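PDB 5IB9: aminopeptidase from Aneurinibacillus sp. AM-1, which probably removes amino-terminal residues from peptides as a zinc-dependent aminopeptidase of the M28 family. Local coordinates for residues A[47-50]-A[54-57]. Numbering follows the deposited sequence.
Sequences QFKS and HVEV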
loop_
_atom_site.group_PDB
_atom_site.type_symbol
_atom_site.label_atom_id
_atom_site.label_comp_id
_atom_site.label_asym_id
_atom_site.label_seq_id
_atom_site.Cartn_x
_atom_site.Cartn_y
_atom_site.Cartn_z
ATOM N N GLN A 47 -14.689 -23.159 -5.516
ATOM C CA GLN A 47 -13.975 -24.406 -5.811
ATOM C C GLN A 47 -13.080 -24.807 -4.664
ATOM O O GLN A 47 -13.063 -25.975 -4.212
ATOM C CB GLN A 47 -13.125 -24.348 -7.075
ATOM C CG GLN A 47 -13.919 -23.982 -8.320
ATOM C CD GLN A 47 -15.356 -24.506 -8.423
ATOM O OE1 GLN A 47 -16.319 -23.661 -8.439
ATOM N NE2 GLN A 47 -15.525 -25.820 -8.457
ATOM N N PHE A 48 -12.352 -23.833 -4.086
ATOM C CA PHE A 48 -11.530 -24.222 -2.993
ATOM C C PHE A 48 -12.361 -24.757 -1.829
ATOM O O PHE A 48 -11.961 -25.694 -1.174
ATOM C CB PHE A 48 -10.745 -23.013 -2.435
ATOM C CG PHE A 48 -9.507 -22.578 -3.256
ATOM C CD1 PHE A 48 -8.472 -23.426 -3.579
ATOM C CD2 PHE A 48 -9.428 -21.224 -3.675
ATOM C CE1 PHE A 48 -7.301 -22.982 -4.227
ATOM C CE2 PHE A 48 -8.232 -20.783 -4.285
ATOM C CZ PHE A 48 -7.217 -21.663 -4.567
ATOM N N LYS A 49 -13.495 -24.106 -1.578
ATOM C CA LYS A 49 -14.329 -24.575 -0.456
ATOM C C LYS A 49 -14.778 -25.980 -0.774
ATOM O O LYS A 49 -14.898 -26.806 0.206
ATOM C CB LYS A 49 -15.531 -23.669 -0.254
ATOM C CG LYS A 49 -15.245 -22.435 0.491
ATOM C CD LYS A 49 -16.640 -21.661 0.526
ATOM C CE LYS A 49 -16.592 -20.287 1.071
ATOM N NZ LYS A 49 -18.044 -19.695 0.829
ATOM N N SER A 50 -15.085 -26.288 -2.018
ATOM C CA SER A 50 -15.576 -27.646 -2.366
ATOM C C SER A 50 -14.565 -28.751 -2.103
ATOM O O SER A 50 -14.929 -29.949 -2.005
ATOM C CB SER A 50 -16.069 -27.728 -3.749
ATOM O OG SER A 50 -14.991 -27.859 -4.702
ATOM N N HIS A 54 -10.873 -23.872 4.023
ATOM C CA HIS A 54 -11.296 -22.526 4.512
ATOM C C HIS A 54 -10.608 -21.466 3.589
ATOM O O HIS A 54 -9.394 -21.541 3.274
ATOM C CB HIS A 54 -10.922 -22.373 5.996
ATOM C CG HIS A 54 -11.260 -21.038 6.563
ATOM N ND1 HIS A 54 -10.305 -20.069 6.792
ATOM C CD2 HIS A 54 -12.444 -20.515 6.964
ATOM C CE1 HIS A 54 -10.889 -19.003 7.305
ATOM N NE2 HIS A 54 -12.189 -19.241 7.404
ATOM N N VAL A 55 -11.401 -20.499 3.219
ATOM C CA VAL A 55 -10.899 -19.553 2.156
ATOM C C VAL A 55 -11.013 -18.152 2.720
ATOM O O VAL A 55 -11.970 -17.846 3.459
ATOM C CB VAL A 55 -11.802 -19.734 0.924
ATOM C CG1 VAL A 55 -11.400 -18.715 -0.154
ATOM C CG2 VAL A 55 -11.595 -21.117 0.361
ATOM N N GLU A 56 -10.030 -17.315 2.471
ATOM C CA GLU A 56 -10.162 -15.897 2.769
ATOM C C GLU A 56 -10.106 -15.106 1.460
ATOM O O GLU A 56 -9.440 -15.505 0.495
ATOM C CB GLU A 56 -8.927 -15.456 3.556
ATOM C CG GLU A 56 -9.039 -16.205 4.970
ATOM C CD GLU A 56 -10.190 -15.686 5.956
ATOM O OE1 GLU A 56 -10.431 -16.376 6.980
ATOM O OE2 GLU A 56 -10.927 -14.666 5.715
ATOM N N VAL A 57 -10.790 -13.962 1.449
ATOM C CA VAL A 57 -10.832 -13.091 0.228
ATOM C C VAL A 57 -10.266 -11.774 0.710
ATOM O O VAL A 57 -10.858 -11.080 1.539
ATOM C CB VAL A 57 -12.193 -13.005 -0.320
ATOM C CG1 VAL A 57 -12.201 -12.036 -1.521
ATOM C CG2 VAL A 57 -12.649 -14.366 -0.906
#
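Val55 points its CG2 methyl at Phe48 and Lys49 in the last turn of helix 35-50. CG2 lies 3.5 Å from Phe48 CB, at the base of the aromatic side chain, and 3.9 Å from Lys49 CG, so a single methyl meets two successive helix residues. It reaches them because CG2 stands anti to the carbonyl carbon of Val55, while CG1 takes the place anti to the backbone N (chi1 176°). A beta-branched residue suits this position: it fits an extended backbone and offers a compact apolar end to the helix. Lys49 touches the valine through its CG methylene; beyond CG its side chain runs extended and crosses that of Val55 at about a right angle. The charged end of this exposed residue, NZ, forms a salt bridge with Glu45, one turn earlier, and Val55 packs on Glu45 as well. No hydrogen bond joins the two segments, and the contact is purely van der Waals. Phe48 is buried, a place that suits its large apolar ring; it packs on Leu249 and Ala252 of helix 238-256 and on Val206 and Ala208 of strand 187-210. Val55 also touches Val206, so the end of helix 35-50 and the start of strand 55-66 share a neighbour in strand 187-210, the antiparallel partner of 55-66.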